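Local coordinates for protein acyl-CoA dehydrogenase (Mycobacterium thermoresistibile, PDB 3NF4) that probably catalyses the FAD-dependent alpha,beta-dehydrogenation of acyl-CoA thioesters, passing the electrons removed to the bound flavin, at residues G60-P65 / V96-H101. Numbering follows the deposited sequence.
Sequences GLLSLP and VAVSVH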
loop_
_atom_site.group_PDB
_atom_site.type_symbol
_atom_site.label_atom_id
_atom_site.label_comp_id
_atom_site.label_asym_id
_atom_site.label_seq_id
_atom_site.Cartn_x
_atom_site.Cartn_y
_atom_site.Cartn_z
ATOM N N GLY A 60 40.610 -11.007 3.876
ATOM C CA GLY A 60 39.955 -11.102 5.183
ATOM C C GLY A 60 38.422 -11.046 5.163
ATOM O O GLY A 60 37.788 -11.201 6.210
ATOM N N LEU A 61 37.832 -10.866 3.978
ATOM C CA LEU A 61 36.387 -10.582 3.842
ATOM C C LEU A 61 35.407 -11.758 4.069
ATOM O O LEU A 61 34.183 -11.545 4.191
ATOM C CB LEU A 61 36.098 -9.874 2.511
ATOM C CG LEU A 61 36.860 -8.553 2.313
ATOM C CD1 LEU A 61 36.830 -8.085 0.866
ATOM C CD2 LEU A 61 36.359 -7.462 3.232
ATOM N N LEU A 62 35.932 -12.973 4.166
ATOM C CA LEU A 62 35.089 -14.145 4.386
ATOM C C LEU A 62 35.040 -14.625 5.838
ATOM O O LEU A 62 34.526 -15.706 6.117
ATOM C CB LEU A 62 35.543 -15.303 3.506
ATOM C CG LEU A 62 35.367 -15.253 1.993
ATOM C CD1 LEU A 62 35.968 -16.523 1.365
ATOM C CD2 LEU A 62 33.908 -15.130 1.608
ATOM N N SER A 63 35.573 -13.849 6.771
ATOM C CA SER A 63 35.575 -14.283 8.172
ATOM C C SER A 63 35.557 -13.125 9.164
ATOM O O SER A 63 35.966 -13.277 10.319
ATOM C CB SER A 63 36.762 -15.222 8.454
ATOM O OG SER A 63 37.880 -14.874 7.660
ATOM N N LEU A 64 35.051 -11.985 8.712
ATOM C CA LEU A 64 35.048 -10.773 9.502
ATOM C C LEU A 64 34.488 -10.898 10.920
ATOM O O LEU A 64 35.147 -10.464 11.864
ATOM C CB LEU A 64 34.371 -9.639 8.737
ATOM C CG LEU A 64 35.196 -9.087 7.575
ATOM C CD1 LEU A 64 34.436 -8.003 6.860
ATOM C CD2 LEU A 64 36.602 -8.568 8.042
ATOM N N PRO A 65 33.281 -11.485 11.082
ATOM C CA PRO A 65 32.644 -11.368 12.410
ATOM C C PRO A 65 33.159 -12.309 13.497
ATOM O O PRO A 65 32.896 -12.068 14.675
ATOM C CB PRO A 65 31.158 -11.663 12.120
ATOM C CG PRO A 65 31.168 -12.529 10.915
ATOM C CD PRO A 65 32.396 -12.165 10.107
ATOM N N VAL A 96 25.117 -13.127 -1.158
ATOM C CA VAL A 96 24.337 -14.233 -0.592
ATOM C C VAL A 96 25.295 -15.383 -0.165
ATOM O O VAL A 96 25.243 -15.860 0.974
ATOM C CB VAL A 96 23.160 -14.701 -1.544
ATOM C CG1 VAL A 96 22.515 -15.976 -1.048
ATOM C CG2 VAL A 96 22.071 -13.630 -1.643
ATOM N N ALA A 97 26.210 -15.784 -1.038
ATOM C CA ALA A 97 27.141 -16.865 -0.703
ATOM C C ALA A 97 28.067 -16.525 0.468
ATOM O O ALA A 97 28.463 -17.419 1.238
ATOM C CB ALA A 97 27.969 -17.241 -1.917
ATOM N N VAL A 98 28.462 -15.254 0.581
ATOM C CA VAL A 98 29.284 -14.833 1.731
ATOM C C VAL A 98 28.513 -15.022 3.038
ATOM O O VAL A 98 29.041 -15.551 4.021
ATOM C CB VAL A 98 29.843 -13.400 1.596
ATOM C CG1 VAL A 98 30.514 -12.957 2.892
ATOM C CG2 VAL A 98 30.866 -13.357 0.459
ATOM N N SER A 99 27.246 -14.632 3.009
ATOM C CA SER A 99 26.352 -14.762 4.142
ATOM C C SER A 99 26.156 -16.210 4.574
ATOM O O SER A 99 26.190 -16.513 5.753
ATOM C CB SER A 99 25.007 -14.124 3.796
ATOM O OG SER A 99 24.322 -13.778 4.969
ATOM N N VAL A 100 25.954 -17.101 3.607
ATOM C CA VAL A 100 25.825 -18.526 3.876
ATOM C C VAL A 100 27.090 -19.110 4.538
ATOM O O VAL A 100 26.996 -19.929 5.470
ATOM C CB VAL A 100 25.405 -19.300 2.587
ATOM C CG1 VAL A 100 25.646 -20.820 2.719
ATOM C CG2 VAL A 100 23.927 -18.985 2.247
ATOM N N HIS A 101 28.264 -18.655 4.103
ATOM C CA HIS A 101 29.517 -19.152 4.672
ATOM C C HIS A 101 29.625 -18.913 6.192
ATOM O O HIS A 101 30.083 -19.802 6.934
ATOM C CB HIS A 101 30.704 -18.550 3.942
ATOM C CG HIS A 101 32.024 -18.977 4.486
ATOM N ND1 HIS A 101 32.578 -20.210 4.212
ATOM C CD2 HIS A 101 32.915 -18.331 5.278
ATOM C CE1 HIS A 101 33.752 -20.308 4.815
ATOM N NE2 HIS A 101 33.980 -19.182 5.468
#
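With CG of Leu62 anti to its own carbonyl carbon (chi1 -69°) and CG of His101 anti to the backbone N (chi1 178°), the leucine branch is sent to Val98 and the imidazole to the carbonyl of Leu62. The contact lies inside the helical N-terminal domain of the acyl-CoA dehydrogenase fold, where the turn after helix 52-57 packs on helix 92-104. Gly60, whose positive phi (95°) suits glycine, is the first residue to leave helical angles after the helix and forms a Schellman motif, and a type I beta turn from Gly60 to Ser63 follows directly. Leu62 occupies the third position of this turn; its CA is 6.4 Å from that of Val98, the nearest such pair across the two segments. The apolar evidence is one methyl-methyl approach, Leu62 CD2 to Val98 CG2 at 3.7 Å, the two side chains meeting at a slant. The other valine methyl, CG1, lies 4.1 Å from the carbonyl oxygen of Leu61, so the branched side chain touches two consecutive residues of the turn. Val98 also touches Leu84 of helix 77-88, while Leu61 packs on Leu56 and Val83, so the turn and Val98 both touch helix 77-88 and Leu61 also touches helix 52-57. The imidazole of His101 is held from elsewhere: ND1 is hydrogen-bonded to the backbone N of Gly131, consistent with an unprotonated ND1, and NE2 makes a weak bond to the carbonyl of Met124. These bonds would restrict rotation of the ring, whose side chain is about 11 Å from the bound FAD. The oxygen of Leu62 meets the rim of the imidazole, lying close to the plane of the ring; the ring atom nearest it is a carbon, His101 CD2, 3.2 Å from Leu62 O, with His101 NE2 at 3.6 Å.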